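Side-chain contacts in Cag-Z (Helicobacter pylori, PDB 1S2X), which is of unknown function but is encoded by the cag pathogenicity island, which specifies a type IV secretion system: residues R29-V34 with S131-S136; D36-N41 with Q60-N65; D48-D51 with R57-Q60; L138-L143 with N150-A155. The protein carries 1 engineered substitution. All coordinates share one frame; numbering follows the deposited sequence.

Contact 1: R29-V34 with S131-S136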
loop_
_atom_site.group_PDB
_atom_site.type_symbol
_atom_site.label_atom_id
_atom_site.label_comp_id
_atom_site.label_asym_id
_atom_site.label_seq_id
_atom_site.Cartn_x
_atom_site.Cartn_y
_atom_site.Cartn_z
ATOM N N ARG A 29 10.946 -0.506 -7.007
ATOM C CA ARG A 29 11.658 -1.175 -8.091
ATOM C C ARG A 29 11.923 -2.642 -7.766
ATOM O O ARG A 29 12.568 -2.935 -6.764
ATOM C CB ARG A 29 12.978 -0.455 -8.387
ATOM C CG ARG A 29 12.792 0.778 -9.270
ATOM C CD ARG A 29 14.082 1.583 -9.371
ATOM N NE ARG A 29 14.261 2.112 -10.723
ATOM C CZ ARG A 29 15.399 2.058 -11.411
ATOM N NH1 ARG A 29 15.479 2.558 -12.639
ATOM N NH2 ARG A 29 16.463 1.511 -10.849
ATOM N N ASN A 30 11.407 -3.520 -8.613
ATOM C CA ASN A 30 11.649 -4.949 -8.560
ATOM C C ASN A 30 10.975 -5.637 -7.376
ATOM O O ASN A 30 11.330 -6.773 -7.054
ATOM C CB ASN A 30 13.165 -5.212 -8.507
ATOM C CG ASN A 30 13.729 -5.342 -9.911
ATOM O OD1 ASN A 30 14.453 -6.293 -10.209
ATOM N ND2 ASN A 30 13.395 -4.393 -10.781
ATOM N N ALA A 31 10.020 -4.975 -6.739
ATOM C CA ALA A 31 9.361 -5.535 -5.560
ATOM C C ALA A 31 8.781 -6.920 -5.815
ATOM O O ALA A 31 8.932 -7.837 -5.005
ATOM C CB ALA A 31 8.255 -4.609 -5.099
ATOM N N ASN A 32 8.085 -7.122 -6.934
ATOM C CA ASN A 32 7.549 -8.471 -7.158
ATOM C C ASN A 32 8.645 -9.494 -7.415
ATOM O O ASN A 32 8.522 -10.628 -6.948
ATOM C CB ASN A 32 6.535 -8.464 -8.313
ATOM C CG ASN A 32 5.423 -7.463 -8.022
ATOM O OD1 ASN A 32 5.593 -6.267 -8.271
ATOM N ND2 ASN A 32 4.310 -7.950 -7.482
ATOM N N GLU A 33 9.722 -9.162 -8.128
ATOM C CA GLU A 33 10.761 -10.152 -8.378
ATOM C C GLU A 33 11.516 -10.507 -7.109
ATOM O O GLU A 33 11.966 -11.644 -6.934
ATOM C CB GLU A 33 11.761 -9.628 -9.424
ATOM C CG GLU A 33 11.110 -9.455 -10.798
ATOM C CD GLU A 33 10.684 -8.038 -11.119
ATOM O OE1 GLU A 33 10.763 -7.636 -12.305
ATOM O OE2 GLU A 33 10.262 -7.281 -10.215
ATOM N N VAL A 34 11.651 -9.504 -6.241
ATOM C CA VAL A 34 12.319 -9.741 -4.957
ATOM C C VAL A 34 11.497 -10.697 -4.095
ATOM O O VAL A 34 12.036 -11.644 -3.510
ATOM C CB VAL A 34 12.542 -8.427 -4.187
ATOM C CG1 VAL A 34 12.654 -8.675 -2.690
ATOM C CG2 VAL A 34 13.789 -7.727 -4.700
ATOM N N SER A 131 -0.511 -3.524 0.111
ATOM C CA SER A 131 -0.996 -4.425 1.147
ATOM C C SER A 131 -1.035 -5.883 0.671
ATOM O O SER A 131 -0.592 -6.786 1.387
ATOM C CB SER A 131 -2.388 -4.019 1.617
ATOM O OG SER A 131 -2.782 -4.905 2.652
ATOM N N ASP A 132 -1.549 -6.118 -0.526
ATOM C CA ASP A 132 -1.559 -7.440 -1.145
ATOM C C ASP A 132 -0.150 -7.989 -1.320
ATOM O O ASP A 132 0.126 -9.158 -1.056
ATOM C CB ASP A 132 -2.263 -7.368 -2.503
ATOM C CG ASP A 132 -3.769 -7.275 -2.416
ATOM O OD1 ASP A 132 -4.405 -6.985 -3.450
ATOM O OD2 ASP A 132 -4.346 -7.489 -1.333
ATOM N N LEU A 133 0.805 -7.172 -1.760
ATOM C CA LEU A 133 2.167 -7.674 -1.892
ATOM C C LEU A 133 2.756 -8.093 -0.553
ATOM O O LEU A 133 3.425 -9.117 -0.435
ATOM C CB LEU A 133 3.046 -6.599 -2.542
ATOM C CG LEU A 133 4.549 -6.869 -2.641
ATOM C CD1 LEU A 133 4.861 -7.917 -3.697
ATOM C CD2 LEU A 133 5.277 -5.557 -2.942
ATOM N N VAL A 134 2.526 -7.303 0.495
ATOM C CA VAL A 134 3.177 -7.648 1.760
ATOM C C VAL A 134 2.575 -8.924 2.340
ATOM O O VAL A 134 3.293 -9.755 2.895
ATOM C CB VAL A 134 3.081 -6.492 2.763
ATOM C CG1 VAL A 134 3.548 -6.929 4.146
ATOM C CG2 VAL A 134 3.930 -5.321 2.273
ATOM N N ALA A 135 1.262 -9.045 2.172
ATOM C CA ALA A 135 0.556 -10.226 2.604
ATOM C C ALA A 135 1.078 -11.467 1.870
ATOM O O ALA A 135 1.093 -12.554 2.454
ATOM C CB ALA A 135 -0.943 -10.089 2.388
ATOM N N SER A 136 1.492 -11.337 0.612
ATOM C CA SER A 136 1.988 -12.504 -0.116
ATOM C C SER A 136 3.324 -13.037 0.366
ATOM O O SER A 136 3.745 -14.059 -0.191
ATOM C CB SER A 136 2.112 -12.149 -1.613
ATOM O OG SER A 136 3.362 -11.499 -1.812
#
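Leu133 meets Ala31 and Asn32 with the two prongs of its fork. One methyl, CD2, sits 3.8 Å from the CB of Ala31; the other, CD1, lies equally far, 3.8 Å, from ND2 of Asn32. With CG anti to its backbone N (chi1 174°), Leu133 reaches straight out from its own helix and places a methyl against each neighbour. Ala31 turns its short side chain directly at Leu133. Asn32 starts off to one flank, and its CG, beside the backbone N (chi1 -57°), swings the amide back so that the NH2 group passes obliquely across CD1. That encounter is van der Waals contact and not a polar bond; OD1 of the same amide stands farther off, 4.9 Å from CD1. Here the first turn of helix 31-43 packs against the last turn of helix 105-135 in an all-helical protein, a small, largely apolar touch in which CA of Asn32 and CA of Leu133 are 7.6 Å apart. Tyr76 of helix 74-101 leans on both Ala31 and Leu133, extending the apolar patch beyond the pair. Behind Leu133 the helix is running out, and Ser136 folds its hydroxyl back onto it: OG donates to the carbonyl O of Leu133 at 2.8 Å, with a C=O...donor angle of 131° and the donor tilted somewhat out of the carbonyl plane. Backbone N of Ser136 adds a weak bond to that same oxygen, while the carbonyl O of Ser136 accepts from NH2 of Arg35, one residue past the 29-34 segment.

Contact 2: D36-N41 with Q60-N65; sequences DKFIQN and QELRIN
Segments 36-41 and 60-65 are both helical, with a wider pi-type turn at 39-41, and they come nearest at Phe38 and Asn65, whose CA atoms are 9.2 Å apart. They belong to helices 31-43 and 52-68, consecutive in the chain and joined by a short loop, so the contact is the inner packing of a helix-loop-helix unit. Phe38 spans most of the gap. Its ring, carried by a CG anti to the backbone N (chi1 178°), points its far end at the other helix, where Leu62 and Asn65 receive it one turn apart. Leu62 lies across the ring at a slant and touches with a single methyl: CD1 is 3.7 Å from CE1 of Phe38 and nearly as close to CZ. Asn65 contributes mainly backbone, its carbonyl O lying 3.8 Å from CE2 of Phe38, while its CB approaches CZ at 4.3 Å. Tyr42, one turn after Phe38, meets the phenyl ring with its own, the planes inclined by about 35°, and also touches Leu62 and Asn65. At the rim of the phenyl ring, in its plane, the carbonyl O of Leu62 stands 4.0 Å from CZ.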
loop_
_atom_site.group_PDB
_atom_site.type_symbol
_atom_site.label_atom_id
_atom_site.label_comp_id
_atom_site.label_asym_id
_atom_site.label_seq_id
_atom_site.Cartn_x
_atom_site.Cartn_y
_atom_site.Cartn_z
ATOM N N ASP A 36 9.174 -12.796 -5.143
ATOM C CA ASP A 36 9.091 -14.093 -5.801
ATOM C C ASP A 36 10.339 -14.912 -5.513
ATOM O O ASP A 36 10.318 -16.079 -5.170
ATOM C CB ASP A 36 8.884 -13.918 -7.312
ATOM C CG ASP A 36 7.436 -13.595 -7.631
ATOM O OD1 ASP A 36 7.123 -13.180 -8.765
ATOM O OD2 ASP A 36 6.590 -13.764 -6.724
ATOM N N LYS A 37 11.493 -14.277 -5.652
ATOM C CA LYS A 37 12.756 -14.973 -5.456
ATOM C C LYS A 37 12.972 -15.341 -4.005
ATOM O O LYS A 37 13.449 -16.435 -3.697
ATOM C CB LYS A 37 13.894 -14.069 -5.960
ATOM C CG LYS A 37 14.904 -14.826 -6.817
ATOM C CD LYS A 37 16.260 -14.136 -6.768
ATOM C CE LYS A 37 16.981 -14.448 -5.467
ATOM N NZ LYS A 37 18.441 -14.662 -5.683
ATOM N N PHE A 38 12.608 -14.425 -3.094
ATOM C CA PHE A 38 12.769 -14.772 -1.673
ATOM C C PHE A 38 11.887 -15.966 -1.356
ATOM O O PHE A 38 12.299 -16.916 -0.705
ATOM C CB PHE A 38 12.449 -13.580 -0.767
ATOM C CG PHE A 38 12.551 -13.910 0.723
ATOM C CD1 PHE A 38 11.405 -14.109 1.477
ATOM C CD2 PHE A 38 13.786 -14.016 1.335
ATOM C CE1 PHE A 38 11.470 -14.423 2.828
ATOM C CE2 PHE A 38 13.868 -14.359 2.678
ATOM C CZ PHE A 38 12.720 -14.587 3.411
ATOM N N ILE A 39 10.636 -15.910 -1.819
ATOM C CA ILE A 39 9.706 -16.997 -1.510
ATOM C C ILE A 39 10.234 -18.332 -1.997
ATOM O O ILE A 39 10.331 -19.339 -1.286
ATOM C CB ILE A 39 8.350 -16.718 -2.182
ATOM C CG1 ILE A 39 7.566 -15.601 -1.484
ATOM C CG2 ILE A 39 7.562 -18.010 -2.291
ATOM C CD1 ILE A 39 7.621 -15.747 0.018
ATOM N N GLN A 40 10.618 -18.334 -3.273
ATOM C CA GLN A 40 11.191 -19.545 -3.856
ATOM C C GLN A 40 12.408 -20.050 -3.114
ATOM O O GLN A 40 12.638 -21.254 -3.016
ATOM C CB GLN A 40 11.549 -19.267 -5.336
ATOM C CG GLN A 40 10.276 -19.255 -6.184
ATOM C CD GLN A 40 9.454 -20.522 -6.037
ATOM O OE1 GLN A 40 9.948 -21.643 -6.212
ATOM N NE2 GLN A 40 8.168 -20.379 -5.719
ATOM N N ASN A 41 13.246 -19.185 -2.566
ATOM C CA ASN A 41 14.443 -19.702 -1.916
ATOM C C ASN A 41 14.249 -19.972 -0.441
ATOM O O ASN A 41 15.067 -20.684 0.154
ATOM C CB ASN A 41 15.608 -18.721 -2.117
ATOM C CG ASN A 41 16.221 -18.821 -3.503
ATOM O OD1 ASN A 41 16.944 -17.935 -3.960
ATOM N ND2 ASN A 41 15.927 -19.915 -4.200
ATOM N N GLN A 60 8.962 -18.946 12.142
ATOM C CA GLN A 60 10.072 -18.265 12.793
ATOM C C GLN A 60 11.362 -18.245 11.979
ATOM O O GLN A 60 12.021 -17.230 11.770
ATOM C CB GLN A 60 10.434 -18.963 14.122
ATOM C CG GLN A 60 9.435 -18.716 15.237
ATOM C CD GLN A 60 10.071 -19.018 16.587
ATOM O OE1 GLN A 60 11.289 -18.996 16.754
ATOM N NE2 GLN A 60 9.206 -19.284 17.545
ATOM N N GLU A 61 11.802 -19.398 11.482
ATOM C CA GLU A 61 13.027 -19.427 10.673
ATOM C C GLU A 61 12.897 -18.598 9.411
ATOM O O GLU A 61 13.844 -17.984 8.919
ATOM C CB GLU A 61 13.373 -20.883 10.331
ATOM C CG GLU A 61 14.778 -21.104 9.804
ATOM C CD GLU A 61 15.826 -20.458 10.695
ATOM O OE1 GLU A 61 15.899 -20.814 11.889
ATOM O OE2 GLU A 61 16.565 -19.578 10.214
ATOM N N LEU A 62 11.694 -18.579 8.833
ATOM C CA LEU A 62 11.428 -17.729 7.683
ATOM C C LEU A 62 11.613 -16.257 8.037
ATOM O O LEU A 62 12.177 -15.512 7.238
ATOM C CB LEU A 62 10.006 -17.942 7.128
ATOM C CG LEU A 62 9.653 -17.168 5.862
ATOM C CD1 LEU A 62 10.617 -17.487 4.725
ATOM C CD2 LEU A 62 8.226 -17.469 5.427
ATOM N N ARG A 63 11.116 -15.861 9.203
ATOM C CA ARG A 63 11.292 -14.478 9.627
ATOM C C ARG A 63 12.774 -14.181 9.844
ATOM O O ARG A 63 13.264 -13.094 9.569
ATOM C CB ARG A 63 10.557 -14.152 10.928
ATOM C CG ARG A 63 10.781 -12.727 11.461
ATOM C CD ARG A 63 10.193 -11.665 10.567
ATOM N NE ARG A 63 10.407 -10.269 10.909
ATOM C CZ ARG A 63 9.579 -9.536 11.652
ATOM N NH1 ARG A 63 8.476 -10.082 12.148
ATOM N NH2 ARG A 63 9.807 -8.261 11.939
ATOM N N ILE A 64 13.468 -15.162 10.393
ATOM C CA ILE A 64 14.904 -14.930 10.632
ATOM C C ILE A 64 15.578 -14.816 9.273
ATOM O O ILE A 64 16.435 -13.945 9.086
ATOM C CB ILE A 64 15.528 -16.000 11.534
ATOM C CG1 ILE A 64 15.115 -15.898 13.010
ATOM C CG2 ILE A 64 17.052 -15.994 11.446
ATOM C CD1 ILE A 64 15.394 -17.148 13.814
ATOM N N ASN A 65 15.187 -15.652 8.304
ATOM C CA ASN A 65 15.787 -15.516 6.967
ATOM C C ASN A 65 15.399 -14.194 6.325
ATOM O O ASN A 65 16.172 -13.564 5.596
ATOM C CB ASN A 65 15.399 -16.705 6.071
ATOM C CG ASN A 65 16.279 -17.885 6.451
ATOM O OD1 ASN A 65 17.430 -17.621 6.783
ATOM N ND2 ASN A 65 15.793 -19.113 6.442
#

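Contact 3: D48-D51 with R57-Q60; sequences DSND and RRVQ
The N-terminal end of helix 52-68 and the loop leading into it fold onto each other where Arg58 lies flat against the backbone of Asp48 and Ser49. The arginine chain leaves its helix toward the loop and runs extended from CG to NE, which carries the guanidinium over the peptide between these two residues. One face of the group rests on CA of Ser49, 3.8 Å above the plane and over its centre, and on the carbonyl O of Asp48, 3.1 Å above the plane and nearer the rim. Because this oxygen sits over the plane, its 3.4 Å approach to NH2 of Arg58 has too poor an angle for a hydrogen bond and is a face contact. Lower down, OG of Ser49 comes within 3.6 Å of CD of Arg58; the Ser49 hydroxyl itself is hydrogen-bonded to the carbonyl O of Leu46. The Asp48 carboxylate does not grip the arginine: its OD1 remains 5.1 Å from NH1 of Arg58, and any attraction is probably diffuse. A main anchor of the guanidinium is Asp54, one turn earlier, whose OD2 forms a salt bridge with NE of Arg58 and also accepts from the backbone N of Asn50, tying arginine and loop together; NH1 adds a weak bond to the carbonyl O of Ser45. Asp51, the N-cap, directs OD2 to the backbone N of Asp54, with a weaker bond to that of Gln53. Side-chain N-capping by Asp51 and the i to i+4 pairing of Asp54 with Arg58 are both characteristic of a helix's first turns.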
loop_
_atom_site.group_PDB
_atom_site.type_symbol
_atom_site.label_atom_id
_atom_site.label_comp_id
_atom_site.label_asym_id
_atom_site.label_seq_id
_atom_site.Cartn_x
_atom_site.Cartn_y
_atom_site.Cartn_z
ATOM N N ASP A 48 6.087 -28.449 3.527
ATOM C CA ASP A 48 6.375 -29.762 4.109
ATOM C C ASP A 48 6.358 -29.729 5.630
ATOM O O ASP A 48 6.960 -30.613 6.251
ATOM C CB ASP A 48 7.721 -30.299 3.615
ATOM C CG ASP A 48 7.798 -30.349 2.100
ATOM O OD1 ASP A 48 8.874 -30.038 1.552
ATOM O OD2 ASP A 48 6.787 -30.695 1.456
ATOM N N SER A 49 5.698 -28.738 6.244
ATOM C CA SER A 49 5.677 -28.730 7.710
ATOM C C SER A 49 5.029 -30.008 8.247
ATOM O O SER A 49 4.001 -30.464 7.736
ATOM C CB SER A 49 4.954 -27.488 8.234
ATOM O OG SER A 49 5.461 -26.297 7.648
ATOM N N ASN A 50 5.586 -30.612 9.292
ATOM C CA ASN A 50 4.983 -31.840 9.817
ATOM C C ASN A 50 3.684 -31.628 10.571
ATOM O O ASN A 50 2.823 -32.512 10.557
ATOM C CB ASN A 50 5.963 -32.525 10.784
ATOM C CG ASN A 50 7.223 -32.943 10.058
ATOM O OD1 ASN A 50 8.318 -32.837 10.607
ATOM N ND2 ASN A 50 7.055 -33.418 8.829
ATOM N N ASP A 51 3.535 -30.499 11.255
ATOM C CA ASP A 51 2.423 -30.287 12.175
ATOM C C ASP A 51 2.306 -28.809 12.524
ATOM O O ASP A 51 3.246 -28.075 12.220
ATOM C CB ASP A 51 2.652 -31.139 13.434
ATOM C CG ASP A 51 3.973 -30.778 14.087
ATOM O OD1 ASP A 51 4.929 -31.565 13.955
ATOM O OD2 ASP A 51 4.046 -29.703 14.715
ATOM N N ARG A 57 7.410 -23.118 13.783
ATOM C CA ARG A 57 8.853 -23.144 13.910
ATOM C C ARG A 57 9.486 -22.762 12.570
ATOM O O ARG A 57 10.475 -22.043 12.509
ATOM C CB ARG A 57 9.362 -24.527 14.302
ATOM C CG ARG A 57 10.881 -24.566 14.414
ATOM C CD ARG A 57 11.265 -24.323 15.878
ATOM N NE ARG A 57 10.392 -25.083 16.772
ATOM C CZ ARG A 57 10.537 -26.372 17.048
ATOM N NH1 ARG A 57 11.523 -27.083 16.525
ATOM N NH2 ARG A 57 9.683 -26.967 17.876
ATOM N N ARG A 58 8.893 -23.262 11.485
ATOM C CA ARG A 58 9.439 -22.938 10.168
ATOM C C ARG A 58 9.105 -21.506 9.810
ATOM O O ARG A 58 9.819 -20.845 9.060
ATOM C CB ARG A 58 8.871 -23.911 9.137
ATOM C CG ARG A 58 9.389 -25.334 9.329
ATOM C CD ARG A 58 9.020 -26.226 8.152
ATOM N NE ARG A 58 9.239 -27.638 8.469
ATOM C CZ ARG A 58 9.549 -28.566 7.573
ATOM N NH1 ARG A 58 9.689 -28.256 6.290
ATOM N NH2 ARG A 58 9.721 -29.815 7.993
ATOM N N VAL A 59 8.000 -21.003 10.357
ATOM C CA VAL A 59 7.653 -19.590 10.133
ATOM C C VAL A 59 8.608 -18.677 10.897
ATOM O O VAL A 59 9.094 -17.685 10.344
ATOM C CB VAL A 59 6.199 -19.308 10.535
ATOM C CG1 VAL A 59 5.933 -17.800 10.539
ATOM C CG2 VAL A 59 5.223 -20.016 9.607
ATOM N N GLN A 60 8.962 -18.946 12.142
ATOM C CA GLN A 60 10.072 -18.265 12.793
ATOM C C GLN A 60 11.362 -18.245 11.979
ATOM O O GLN A 60 12.021 -17.230 11.770
ATOM C CB GLN A 60 10.434 -18.963 14.122
ATOM C CG GLN A 60 9.435 -18.716 15.237
ATOM C CD GLN A 60 10.071 -19.018 16.587
ATOM O OE1 GLN A 60 11.289 -18.996 16.754
ATOM N NE2 GLN A 60 9.206 -19.284 17.545
#

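Contact 4: L138-L143 with N150-A155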
loop_
_atom_site.group_PDB
_atom_site.type_symbol
_atom_site.label_atom_id
_atom_site.label_comp_id
_atom_site.label_asym_id
_atom_site.label_seq_id
_atom_site.Cartn_x
_atom_site.Cartn_y
_atom_site.Cartn_z
ATOM N N LEU A 138 3.651 -14.451 3.155
ATOM C CA LEU A 138 3.166 -15.732 3.663
ATOM C C LEU A 138 2.489 -16.379 2.452
ATOM O O LEU A 138 1.323 -16.099 2.175
ATOM C CB LEU A 138 2.200 -15.602 4.834
ATOM C CG LEU A 138 1.639 -16.933 5.385
ATOM C CD1 LEU A 138 2.781 -17.805 5.891
ATOM C CD2 LEU A 138 0.593 -16.696 6.464
ATOM N N PRO A 139 3.237 -17.167 1.690
ATOM C CA PRO A 139 2.753 -17.540 0.359
ATOM C C PRO A 139 1.659 -18.590 0.507
ATOM O O PRO A 139 1.866 -19.684 1.018
ATOM C CB PRO A 139 4.000 -18.104 -0.316
ATOM C CG PRO A 139 4.825 -18.643 0.814
ATOM C CD PRO A 139 4.543 -17.757 1.996
ATOM N N ARG A 140 0.462 -18.255 0.058
ATOM C CA ARG A 140 -0.652 -19.192 0.186
ATOM C C ARG A 140 -0.337 -20.513 -0.495
ATOM O O ARG A 140 -0.820 -21.567 -0.078
ATOM C CB ARG A 140 -1.923 -18.609 -0.427
ATOM C CG ARG A 140 -3.154 -18.675 0.457
ATOM C CD ARG A 140 -3.341 -20.034 1.118
ATOM N NE ARG A 140 -4.517 -20.066 1.987
ATOM C CZ ARG A 140 -5.048 -21.129 2.571
ATOM N NH1 ARG A 140 -4.533 -22.343 2.415
ATOM N NH2 ARG A 140 -6.121 -20.989 3.330
ATOM N N GLU A 141 0.474 -20.487 -1.553
ATOM C CA GLU A 141 0.628 -21.759 -2.264
ATOM C C GLU A 141 1.566 -22.742 -1.567
ATOM O O GLU A 141 1.625 -23.872 -2.070
ATOM C CB GLU A 141 1.093 -21.474 -3.693
ATOM C CG GLU A 141 2.529 -21.005 -3.813
ATOM C CD GLU A 141 2.682 -19.498 -3.828
ATOM O OE1 GLU A 141 3.731 -19.021 -4.310
ATOM O OE2 GLU A 141 1.767 -18.782 -3.356
ATOM N N TYR A 142 2.251 -22.402 -0.480
ATOM C CA TYR A 142 3.184 -23.257 0.246
ATOM C C TYR A 142 2.707 -23.539 1.667
ATOM O O TYR A 142 3.451 -24.062 2.505
ATOM C CB TYR A 142 4.614 -22.663 0.260
ATOM C CG TYR A 142 5.084 -22.538 -1.181
ATOM C CD1 TYR A 142 5.215 -23.701 -1.943
ATOM C CD2 TYR A 142 5.372 -21.325 -1.781
ATOM C CE1 TYR A 142 5.631 -23.657 -3.261
ATOM C CE2 TYR A 142 5.785 -21.271 -3.103
ATOM C CZ TYR A 142 5.915 -22.437 -3.840
ATOM O OH TYR A 142 6.326 -22.404 -5.155
ATOM N N LEU A 143 1.462 -23.197 1.939
ATOM C CA LEU A 143 0.841 -23.436 3.239
ATOM C C LEU A 143 0.397 -24.892 3.380
ATOM O O LEU A 143 -0.361 -25.348 2.518
ATOM C CB LEU A 143 -0.384 -22.545 3.422
ATOM C CG LEU A 143 -0.218 -21.154 4.044
ATOM C CD1 LEU A 143 1.159 -20.582 3.797
ATOM C CD2 LEU A 143 -1.289 -20.217 3.506
ATOM N N ASN A 150 -6.396 -19.453 12.017
ATOM C CA ASN A 150 -5.827 -18.944 13.264
ATOM C C ASN A 150 -4.301 -19.034 13.209
ATOM O O ASN A 150 -3.630 -18.052 13.517
ATOM C CB ASN A 150 -6.376 -19.704 14.460
ATOM C CG ASN A 150 -5.972 -19.127 15.804
ATOM O OD1 ASN A 150 -6.319 -18.003 16.171
ATOM N ND2 ASN A 150 -5.227 -19.927 16.567
HETATM N N MSE A 151 -3.788 -20.190 12.825
HETATM C CA MSE A 151 -2.350 -20.361 12.648
HETATM C C MSE A 151 -1.875 -19.423 11.534
HETATM O O MSE A 151 -0.745 -18.951 11.623
HETATM C CB MSE A 151 -1.957 -21.802 12.364
HETATM C CG MSE A 151 -2.015 -22.769 13.527
HETATM SE SE MSE A 151 -1.035 -22.322 14.983
HETATM C CE MSE A 151 -0.213 -23.848 15.337
HETATM N N MSE A 152 -2.686 -19.120 10.516
HETATM C CA MSE A 152 -2.228 -18.128 9.535
HETATM C C MSE A 152 -2.073 -16.780 10.237
HETATM O O MSE A 152 -1.113 -16.046 9.993
HETATM C CB MSE A 152 -3.161 -17.980 8.343
HETATM C CG MSE A 152 -2.916 -18.954 7.198
HETATM SE SE MSE A 152 -4.272 -18.900 5.982
HETATM C CE MSE A 152 -4.126 -17.180 5.503
ATOM N N GLY A 153 -3.012 -16.482 11.129
ATOM C CA GLY A 153 -2.978 -15.244 11.900
ATOM C C GLY A 153 -1.660 -15.084 12.631
ATOM O O GLY A 153 -0.976 -14.054 12.529
ATOM N N VAL A 154 -1.280 -16.130 13.368
ATOM C CA VAL A 154 -0.010 -16.096 14.093
ATOM C C VAL A 154 1.193 -15.953 13.171
ATOM O O VAL A 154 2.132 -15.215 13.493
ATOM C CB VAL A 154 0.100 -17.374 14.950
ATOM C CG1 VAL A 154 1.417 -17.433 15.702
ATOM C CG2 VAL A 154 -1.085 -17.424 15.912
ATOM N N ALA A 155 1.197 -16.650 12.035
ATOM C CA ALA A 155 2.267 -16.584 11.042
ATOM C C ALA A 155 2.327 -15.152 10.516
ATOM O O ALA A 155 3.408 -14.601 10.351
ATOM C CB ALA A 155 2.086 -17.564 9.895
#
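Met152, a selenomethionine here, meets Leu138, Arg140 and Leu143, while Ala155 one turn on completes the seat for Leu138. The CD2 methyl of Leu138 packs 3.8 Å from CB of Ala155 and reaches back to CG of Met152 at 4.2 Å, so this leucine fits between two successive turns of helix 149-158. Leu143 crosses the end of Met152 at about a right angle, its CD2 lying 4.1 Å from SE. Arg140 crosses it in the same way and lays one face of its guanidinium on the selenium, with NH2 3.8 Å from SE, though this arginine is poorly ordered. With CG anti to the carbonyl carbon (chi1 -87°) and an extended chi2, Met152 carries SE out to both partners; the bend at chi3 turns only the terminal CE. Around this shell, the 138-143 loop is shaped by a 3-10 segment at 140-141, with the backbone N of Tyr142 bonded to the carbonyl O of Pro139 at 3.1 Å. Pro139 in turn rests on Ile39 and Ala43 of helix 31-43. At the start of helix 149-158, Asp148 OD2 accepts from the backbone N of Met151. The contact probably rests on apolar burial and dispersion: apolar carbon and a polarisable selenium meet, and the arginine's charge probably only polarises that atom from the solvent-exposed end of the loop side chain.

In the fold
From the N terminus, contact 1 opens at 29-34, where helix 31-43 begins, and closes only at 131-136, the end of helix 105-135. Contacts 2 and 3 are nested inside that long loop. Contact 2 joins helix 31-43 to helix 52-68, and contact 3 folds the intervening loop onto helix 52-68; both end there, sharing Gln60. Contact 4 follows contact 1 in series, closing a short loop between the 138-143 segment and helix 149-158. It is tied to the earlier helices all the same: Tyr142 OH and Gln40 NE2 probably hydrogen-bond between contacts 4 and 2, and Val59 touches Ala155 between contacts 3 and 4, whose centres are about 10 Å apart.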